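Local structure of capsid protein (Turnip yellow mosaic virus, 2FZ2) at residues D[33-39]-D[171-177]; D[103-107]-D[153-157]; D[74-78]-D[91-95]. The protein self-assembles, as 180 copies, into the T=3 icosahedral capsid that encloses the single-stranded RNA genome of the virus. All coordinates share one frame; numbering follows the deposited sequence.

Contact 1: D[33-39]-D[171-177]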
loop_
_atom_site.group_PDB
_atom_site.type_symbol
_atom_site.label_atom_id
_atom_site.label_comp_id
_atom_site.label_asym_id
_atom_site.label_seq_id
_atom_site.Cartn_x
_atom_site.Cartn_y
_atom_site.Cartn_z
ATOM N N GLN D 33 24.817 -111.589 -28.145
ATOM C CA GLN D 33 25.789 -112.596 -28.541
ATOM C C GLN D 33 25.616 -112.747 -30.057
ATOM O O GLN D 33 24.492 -112.801 -30.551
ATOM C CB GLN D 33 25.511 -113.910 -27.831
ATOM C CG GLN D 33 26.123 -113.986 -26.452
ATOM C CD GLN D 33 27.565 -114.465 -26.459
ATOM O OE1 GLN D 33 28.152 -114.735 -27.509
ATOM N NE2 GLN D 33 28.146 -114.572 -25.273
ATOM N N PRO D 34 26.725 -112.781 -30.815
ATOM C CA PRO D 34 26.742 -112.909 -32.272
ATOM C C PRO D 34 27.128 -114.311 -32.694
ATOM O O PRO D 34 27.446 -115.130 -31.847
ATOM C CB PRO D 34 27.810 -111.923 -32.666
ATOM C CG PRO D 34 28.829 -112.076 -31.532
ATOM C CD PRO D 34 28.099 -112.640 -30.317
ATOM N N PHE D 35 27.156 -114.572 -33.999
ATOM C CA PHE D 35 27.506 -115.907 -34.477
ATOM C C PHE D 35 27.591 -116.014 -35.990
ATOM O O PHE D 35 27.223 -115.102 -36.730
ATOM C CB PHE D 35 26.429 -116.872 -34.056
ATOM C CG PHE D 35 25.105 -116.537 -34.660
ATOM C CD1 PHE D 35 24.646 -117.208 -35.790
ATOM C CD2 PHE D 35 24.340 -115.492 -34.145
ATOM C CE1 PHE D 35 23.444 -116.838 -36.399
ATOM C CE2 PHE D 35 23.141 -115.119 -34.745
ATOM C CZ PHE D 35 22.694 -115.793 -35.875
ATOM N N GLN D 36 28.065 -117.170 -36.432
ATOM C CA GLN D 36 28.132 -117.489 -37.841
ATOM C C GLN D 36 27.853 -118.977 -37.863
ATOM O O GLN D 36 28.487 -119.752 -37.127
ATOM C CB GLN D 36 29.506 -117.201 -38.430
ATOM C CG GLN D 36 29.604 -117.571 -39.905
ATOM C CD GLN D 36 30.528 -116.656 -40.692
ATOM O OE1 GLN D 36 31.378 -117.120 -41.451
ATOM N NE2 GLN D 36 30.363 -115.345 -40.518
ATOM N N SER D 37 26.871 -119.376 -38.663
ATOM C CA SER D 37 26.526 -120.782 -38.759
ATOM C C SER D 37 26.697 -121.245 -40.182
ATOM O O SER D 37 26.264 -120.579 -41.120
ATOM C CB SER D 37 25.083 -121.033 -38.311
ATOM O OG SER D 37 24.875 -122.408 -38.004
ATOM N N GLU D 38 27.358 -122.387 -40.333
ATOM C CA GLU D 38 27.579 -122.954 -41.645
ATOM C C GLU D 38 26.218 -123.412 -42.109
ATOM O O GLU D 38 25.480 -124.051 -41.352
ATOM C CB GLU D 38 28.533 -124.139 -41.554
ATOM C CG GLU D 38 29.980 -123.747 -41.785
ATOM C CD GLU D 38 30.952 -124.814 -41.338
ATOM O OE1 GLU D 38 32.108 -124.459 -41.005
ATOM O OE2 GLU D 38 30.556 -126.005 -41.319
ATOM N N VAL D 39 25.875 -123.062 -43.342
ATOM C CA VAL D 39 24.586 -123.430 -43.909
ATOM C C VAL D 39 24.724 -124.458 -45.012
ATOM O O VAL D 39 23.937 -125.395 -45.090
ATOM C CB VAL D 39 23.870 -122.229 -44.522
ATOM C CG1 VAL D 39 22.523 -122.666 -45.039
ATOM C CG2 VAL D 39 23.730 -121.105 -43.493
ATOM N N ILE D 171 28.039 -121.101 -47.920
ATOM C CA ILE D 171 26.989 -120.240 -47.488
ATOM C C ILE D 171 26.860 -120.319 -46.008
ATOM O O ILE D 171 26.627 -121.380 -45.448
ATOM C CB ILE D 171 25.691 -120.614 -48.115
ATOM C CG1 ILE D 171 25.687 -120.121 -49.557
ATOM C CG2 ILE D 171 24.558 -119.961 -47.347
ATOM C CD1 ILE D 171 25.404 -121.185 -50.553
ATOM N N THR D 172 27.049 -119.175 -45.380
ATOM C CA THR D 172 26.943 -119.083 -43.953
ATOM C C THR D 172 25.938 -118.014 -43.688
ATOM O O THR D 172 25.719 -117.105 -44.490
ATOM C CB THR D 172 28.252 -118.642 -43.285
ATOM O OG1 THR D 172 28.300 -117.207 -43.208
ATOM C CG2 THR D 172 29.418 -119.136 -44.074
ATOM N N VAL D 173 25.319 -118.137 -42.542
ATOM C CA VAL D 173 24.369 -117.164 -42.145
ATOM C C VAL D 173 24.969 -116.656 -40.851
ATOM O O VAL D 173 25.575 -117.415 -40.100
ATOM C CB VAL D 173 23.036 -117.821 -41.932
ATOM C CG1 VAL D 173 22.913 -118.281 -40.515
ATOM C CG2 VAL D 173 21.941 -116.853 -42.302
ATOM N N SER D 174 24.833 -115.369 -40.601
ATOM C CA SER D 174 25.386 -114.808 -39.392
ATOM C C SER D 174 24.474 -113.701 -38.917
ATOM O O SER D 174 23.589 -113.235 -39.643
ATOM C CB SER D 174 26.786 -114.268 -39.671
ATOM O OG SER D 174 27.183 -114.626 -40.987
ATOM N N GLY D 175 24.693 -113.290 -37.682
ATOM C CA GLY D 175 23.892 -112.243 -37.090
ATOM C C GLY D 175 24.200 -112.194 -35.609
ATOM O O GLY D 175 25.171 -112.795 -35.134
ATOM N N THR D 176 23.376 -111.481 -34.862
ATOM C CA THR D 176 23.587 -111.371 -33.433
ATOM C C THR D 176 22.222 -111.297 -32.752
ATOM O O THR D 176 21.266 -110.749 -33.314
ATOM C CB THR D 176 24.465 -110.120 -33.103
ATOM O OG1 THR D 176 23.797 -109.290 -32.149
ATOM C CG2 THR D 176 24.755 -109.306 -34.370
ATOM N N LEU D 177 22.110 -111.868 -31.558
ATOM C CA LEU D 177 20.832 -111.847 -30.856
ATOM C C LEU D 177 20.947 -111.344 -29.419
ATOM O O LEU D 177 22.020 -111.389 -28.817
ATOM C CB LEU D 177 20.194 -113.247 -30.891
ATOM C CG LEU D 177 21.183 -114.402 -30.927
ATOM C CD1 LEU D 177 21.812 -114.439 -29.591
ATOM C CD2 LEU D 177 20.537 -115.722 -31.222
#

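Contact 2: D[103-107]-D[153-157]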
loop_
_atom_site.group_PDB
_atom_site.type_symbol
_atom_site.label_atom_id
_atom_site.label_comp_id
_atom_site.label_asym_id
_atom_site.label_seq_id
_atom_site.Cartn_x
_atom_site.Cartn_y
_atom_site.Cartn_z
ATOM N N THR D 103 8.874 -123.599 -51.025
ATOM C CA THR D 103 10.018 -124.463 -51.087
ATOM C C THR D 103 11.026 -123.767 -51.993
ATOM O O THR D 103 10.653 -122.974 -52.856
ATOM C CB THR D 103 9.597 -125.850 -51.638
ATOM O OG1 THR D 103 10.636 -126.403 -52.454
ATOM C CG2 THR D 103 8.337 -125.722 -52.463
ATOM N N PRO D 104 12.321 -124.023 -51.782
ATOM C CA PRO D 104 13.369 -123.406 -52.600
ATOM C C PRO D 104 13.117 -123.489 -54.111
ATOM O O PRO D 104 13.530 -122.609 -54.869
ATOM C CB PRO D 104 14.624 -124.164 -52.187
ATOM C CG PRO D 104 14.345 -124.595 -50.783
ATOM C CD PRO D 104 12.881 -124.902 -50.739
ATOM N N THR D 105 12.450 -124.552 -54.544
ATOM C CA THR D 105 12.136 -124.745 -55.956
ATOM C C THR D 105 11.396 -123.539 -56.525
ATOM O O THR D 105 11.589 -123.139 -57.677
ATOM C CB THR D 105 11.238 -125.979 -56.155
ATOM O OG1 THR D 105 11.488 -126.938 -55.115
ATOM C CG2 THR D 105 11.508 -126.611 -57.508
ATOM N N GLN D 106 10.547 -122.956 -55.694
ATOM C CA GLN D 106 9.752 -121.821 -56.111
ATOM C C GLN D 106 10.234 -120.475 -55.587
ATOM O O GLN D 106 9.425 -119.607 -55.279
ATOM C CB GLN D 106 8.302 -122.042 -55.684
ATOM C CG GLN D 106 8.140 -122.671 -54.309
ATOM C CD GLN D 106 7.012 -123.675 -54.266
ATOM O OE1 GLN D 106 6.028 -123.495 -53.540
ATOM N NE2 GLN D 106 7.146 -124.748 -55.045
ATOM N N ILE D 107 11.541 -120.283 -55.502
ATOM C CA ILE D 107 12.052 -119.011 -55.007
ATOM C C ILE D 107 11.669 -117.900 -55.972
ATOM O O ILE D 107 11.287 -116.787 -55.594
ATOM C CB ILE D 107 13.580 -119.030 -54.885
ATOM C CG1 ILE D 107 13.995 -119.931 -53.717
ATOM C CG2 ILE D 107 14.095 -117.607 -54.683
ATOM C CD1 ILE D 107 15.477 -119.935 -53.418
ATOM N N LEU D 153 15.234 -119.622 -43.917
ATOM C CA LEU D 153 16.023 -119.284 -45.086
ATOM C C LEU D 153 15.931 -120.337 -46.169
ATOM O O LEU D 153 16.082 -121.535 -45.908
ATOM C CB LEU D 153 17.479 -119.072 -44.702
ATOM C CG LEU D 153 18.406 -118.866 -45.892
ATOM C CD1 LEU D 153 18.473 -117.395 -46.240
ATOM C CD2 LEU D 153 19.769 -119.389 -45.552
ATOM N N LEU D 154 15.690 -119.880 -47.391
ATOM C CA LEU D 154 15.565 -120.775 -48.522
ATOM C C LEU D 154 16.741 -120.633 -49.447
ATOM O O LEU D 154 17.051 -119.523 -49.877
ATOM C CB LEU D 154 14.289 -120.456 -49.285
ATOM C CG LEU D 154 13.028 -120.745 -48.479
ATOM C CD1 LEU D 154 11.789 -120.430 -49.289
ATOM C CD2 LEU D 154 13.034 -122.203 -48.081
ATOM N N ILE D 155 17.388 -121.750 -49.763
ATOM C CA ILE D 155 18.532 -121.722 -50.678
ATOM C C ILE D 155 18.402 -122.746 -51.792
ATOM O O ILE D 155 18.061 -123.908 -51.545
ATOM C CB ILE D 155 19.859 -122.035 -49.980
ATOM C CG1 ILE D 155 20.110 -121.063 -48.832
ATOM C CG2 ILE D 155 20.974 -121.964 -50.986
ATOM C CD1 ILE D 155 20.208 -119.657 -49.268
ATOM N N SER D 156 18.713 -122.331 -53.014
ATOM C CA SER D 156 18.621 -123.238 -54.143
ATOM C C SER D 156 19.937 -123.245 -54.903
ATOM O O SER D 156 20.480 -122.187 -55.230
ATOM C CB SER D 156 17.465 -122.809 -55.062
ATOM O OG SER D 156 17.925 -122.238 -56.284
ATOM N N ILE D 157 20.458 -124.435 -55.178
ATOM C CA ILE D 157 21.709 -124.539 -55.915
ATOM C C ILE D 157 21.503 -125.283 -57.216
ATOM O O ILE D 157 20.852 -126.330 -57.250
ATOM C CB ILE D 157 22.785 -125.290 -55.119
ATOM C CG1 ILE D 157 23.015 -124.611 -53.776
ATOM C CG2 ILE D 157 24.086 -125.303 -55.886
ATOM C CD1 ILE D 157 23.291 -123.161 -53.890
#

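Contact 3: D[74-78]-D[91-95]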
loop_
_atom_site.group_PDB
_atom_site.type_symbol
_atom_site.label_atom_id
_atom_site.label_comp_id
_atom_site.label_asym_id
_atom_site.label_seq_id
_atom_site.Cartn_x
_atom_site.Cartn_y
_atom_site.Cartn_z
ATOM N N LEU D 74 20.414 -110.081 -38.797
ATOM C CA LEU D 74 20.638 -111.381 -39.400
ATOM C C LEU D 74 20.774 -111.287 -40.904
ATOM O O LEU D 74 20.022 -110.567 -41.554
ATOM C CB LEU D 74 19.466 -112.298 -39.063
ATOM C CG LEU D 74 19.322 -113.521 -39.955
ATOM C CD1 LEU D 74 20.461 -114.457 -39.624
ATOM C CD2 LEU D 74 17.981 -114.207 -39.747
ATOM N N TRP D 75 21.731 -112.020 -41.455
ATOM C CA TRP D 75 21.921 -112.027 -42.889
ATOM C C TRP D 75 22.600 -113.311 -43.278
ATOM O O TRP D 75 23.034 -114.078 -42.431
ATOM C CB TRP D 75 22.789 -110.856 -43.336
ATOM C CG TRP D 75 24.207 -110.986 -42.894
ATOM C CD1 TRP D 75 25.221 -111.629 -43.548
ATOM C CD2 TRP D 75 24.767 -110.489 -41.680
ATOM N NE1 TRP D 75 26.382 -111.565 -42.810
ATOM C CE2 TRP D 75 26.126 -110.871 -41.658
ATOM C CE3 TRP D 75 24.251 -109.759 -40.602
ATOM C CZ2 TRP D 75 26.969 -110.545 -40.604
ATOM C CZ3 TRP D 75 25.091 -109.436 -39.554
ATOM C CH2 TRP D 75 26.433 -109.829 -39.562
ATOM N N VAL D 76 22.700 -113.529 -44.578
ATOM C CA VAL D 76 23.336 -114.718 -45.095
ATOM C C VAL D 76 24.406 -114.273 -46.068
ATOM O O VAL D 76 24.227 -113.311 -46.822
ATOM C CB VAL D 76 22.333 -115.586 -45.838
ATOM C CG1 VAL D 76 21.517 -114.712 -46.773
ATOM C CG2 VAL D 76 23.052 -116.684 -46.606
ATOM N N THR D 77 25.524 -114.979 -46.054
ATOM C CA THR D 77 26.621 -114.650 -46.932
ATOM C C THR D 77 26.968 -115.784 -47.874
ATOM O O THR D 77 26.972 -116.958 -47.494
ATOM C CB THR D 77 27.896 -114.362 -46.156
ATOM O OG1 THR D 77 27.609 -113.658 -44.934
ATOM C CG2 THR D 77 28.834 -113.589 -47.032
ATOM N N ILE D 78 27.261 -115.434 -49.115
ATOM C CA ILE D 78 27.673 -116.439 -50.071
ATOM C C ILE D 78 29.149 -116.182 -50.237
ATOM O O ILE D 78 29.548 -115.086 -50.632
ATOM C CB ILE D 78 27.027 -116.252 -51.422
ATOM C CG1 ILE D 78 25.521 -116.139 -51.254
ATOM C CG2 ILE D 78 27.425 -117.397 -52.332
ATOM C CD1 ILE D 78 24.728 -116.601 -52.449
ATOM N N VAL D 91 22.787 -119.687 -57.656
ATOM C CA VAL D 91 22.333 -119.735 -56.286
ATOM C C VAL D 91 21.091 -118.901 -56.093
ATOM O O VAL D 91 21.017 -117.746 -56.544
ATOM C CB VAL D 91 23.391 -119.214 -55.355
ATOM C CG1 VAL D 91 23.043 -119.563 -53.937
ATOM C CG2 VAL D 91 24.719 -119.787 -55.748
ATOM N N GLY D 92 20.119 -119.498 -55.412
ATOM C CA GLY D 92 18.867 -118.822 -55.155
ATOM C C GLY D 92 18.741 -118.564 -53.682
ATOM O O GLY D 92 19.155 -119.393 -52.864
ATOM N N VAL D 93 18.152 -117.424 -53.345
ATOM C CA VAL D 93 18.010 -117.052 -51.956
ATOM C C VAL D 93 16.736 -116.326 -51.623
ATOM O O VAL D 93 16.286 -115.447 -52.362
ATOM C CB VAL D 93 19.154 -116.146 -51.526
ATOM C CG1 VAL D 93 18.953 -115.677 -50.101
ATOM C CG2 VAL D 93 20.442 -116.868 -51.676
ATOM N N CYS D 94 16.173 -116.681 -50.478
ATOM C CA CYS D 94 14.969 -116.032 -50.043
ATOM C C CYS D 94 14.669 -116.142 -48.566
ATOM O O CYS D 94 14.675 -117.228 -47.980
ATOM C CB CYS D 94 13.785 -116.543 -50.834
ATOM S SG CYS D 94 12.481 -115.323 -50.833
ATOM N N TRP D 95 14.414 -114.987 -47.971
ATOM C CA TRP D 95 14.087 -114.918 -46.565
ATOM C C TRP D 95 12.572 -115.007 -46.520
ATOM O O TRP D 95 11.878 -114.340 -47.285
ATOM C CB TRP D 95 14.563 -113.593 -45.975
ATOM C CG TRP D 95 16.035 -113.536 -45.696
ATOM C CD1 TRP D 95 16.946 -112.692 -46.260
ATOM C CD2 TRP D 95 16.756 -114.332 -44.762
ATOM N NE1 TRP D 95 18.194 -112.914 -45.731
ATOM C CE2 TRP D 95 18.104 -113.917 -44.807
ATOM C CE3 TRP D 95 16.392 -115.358 -43.887
ATOM C CZ2 TRP D 95 19.087 -114.492 -44.014
ATOM C CZ3 TRP D 95 17.367 -115.928 -43.098
ATOM C CH2 TRP D 95 18.703 -115.495 -43.166
#

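Contact 1: D[33-39]-D[171-177]
The Phe-35 ring lies over the backbone of the opposite strand: Gly-175 N sits 3.7 Å above the ring plane, offset toward the rim, and Ser-174 C lies over the same face. Farther off, Phe-35 CE1 is 4.4 Å from Val-173 CG1, and Phe-35 CE2 is 4.4 Å from Leu-177 CG. Having no side chain, Gly-175 lets the ring lie directly on its peptide, and Phe-35 gets there because its CG sits between the backbone N and the carbonyl carbon (chi1 62°). The two strands, 33-39 and 171-177, are neighbours in one sheet of the jelly-roll beta-barrel found in many icosahedral plant virus coats. They run antiparallel, with 164° between their directions, and seven backbone hydrogen bonds join them. Gln-33/Leu-177, Phe-35/Gly-175 and Ser-37/Val-173 are the hydrogen-bonded pairs; the last is the straightest, with Ser-37 N to Val-173 O at 2.8 Å and 175° at the hydrogen.

The non-hydrogen-bonded pairs put their side chains on the other face of the sheet. There the bent chain of Gln-36 passes obliquely over Thr-172, Gln-36 CD lying 3.4 Å from Thr-172 OG1, while Pro-34 CB meets Thr-176 CB at 3.8 Å. On this face Tyr-111 of a second subunit packs against Pro-34, Gln-36 and Thr-176, and Thr-108 of that subunit hydrogen-bonds Glu-38 OE1. On the Phe-35 face, helix 57-63 touches Gln-33, Phe-35 and Leu-177. Gln-33 NE2 bonds to Phe-65 O of a third subunit, so the strand pair is tied into two subunit interfaces. At the far end, Val-39 N donates to Ile-171 O, and Val-39 CG2 rests 3.7 Å from Val-173 CB.

Contact 2: D[103-107]-D[153-157]
Pro-104 sets its ring against Leu-154, the two side chains crossing at about a right angle, with Pro-104 CD 3.8 Å from Leu-154 CD2. The same ring also meets the strand backbone, Pro-104 CB lying 3.5 Å from Ile-155 O. Beside it Ile-107 extends its chain (chi2 -175°), so that CD1 reaches the strand between Leu-154 and Ser-156; Ile-107 CD1 is 3.9 Å from Ser-156 CB. No hydrogen bond crosses the contact, which is packing of a loop on a strand.

What holds Pro-104 and Ile-107 side by side is a short 3-10 turn. Gln-106 N donates to Thr-103 O at 2.8 Å, and Ile-107 N to Pro-104 O at 3.1 Å. Thr-103 and Thr-105 of the same turn set their CB atoms away from the strand, and their hydroxyls, Thr-103 OG1 and Thr-105 OG1, are hydrogen-bonded at 2.8 Å. Farther along, Gln-106 O is bonded to Thr-110 OG1.

The turn belongs to the connection between strands 89-97 and 114-118 and folds back over its own sheet. Strand 151-158 runs there between 47-52 and 89-97: Pro-104 also touches Ser-50 on the first, and Ile-107 touches Cys-94 on the second.

Contact 3: D[74-78]-D[91-95]
Trp-95 fills the tight end of this contact, its indole wedged between Leu-74 and Val-76 of the facing sheet. The Leu-74 side chain slants across the indole, with Leu-74 CD2 3.7 Å from Trp-95 CH2; that of Val-76 runs past it in the opposite direction, with Val-76 CG1 3.7 Å from Trp-95 CZ2. At the indole edge, close to the ring plane, lies the backbone at Trp-75 C and Val-76 N, with Trp-75 C 3.8 Å from Trp-95 CZ2. With CG anti to its carbonyl carbon (chi1 -78°), the indole spans the space between the sheets, and its NE1 donates to Val-130 O of strand 128-131. That bond satisfies a polar atom buried among apolar side chains.

Packing is looser midway, where Val-76 CG1 and Val-93 CG1 are 4.3 Å apart. It closes again as Ile-78 and Val-91 meet tip to tip, Ile-78 CD1 to Val-91 CG1 at 3.7 Å. Trp-75, by contrast, sets its CB away from strand 91-95 and is partly exposed; its NE1 makes a weak hydrogen bond to Thr-77 OG1 at 3.2 Å, and Asp-11 of another subunit packs on it.

The axes of the two segments come within 9.4 Å of each other and run nearly antiparallel (176°), as befits facing layers of the jelly-roll sandwich. Strand 66-80 lies between 169-182 and 128-131 in one sheet, while 89-97 lies between 151-158 and 114-118 in the other.

Overall arrangement
Contacts 1, 2 and 3 step through the thickness of one jelly-roll subunit. Contact 1 builds the first sheet, contact 3 packs that sheet on the second, and contact 2 covers the second sheet's far side. The centres of contacts 1 and 3 are about 12 Å apart and those of contacts 2 and 3 about 10 Å, whereas contacts 1 and 2 lie about 19 Å apart without touching. Backbone bonds probably join neighbours in each sheet: Thr-77 N to Thr-172 O at 2.6 Å, and Gly-92 N to Ser-156 O at 2.7 Å. The nearest atoms to the bound RNA are about 12 Å away in contact 3, 14 Å in contact 2 and 19 Å in contact 1.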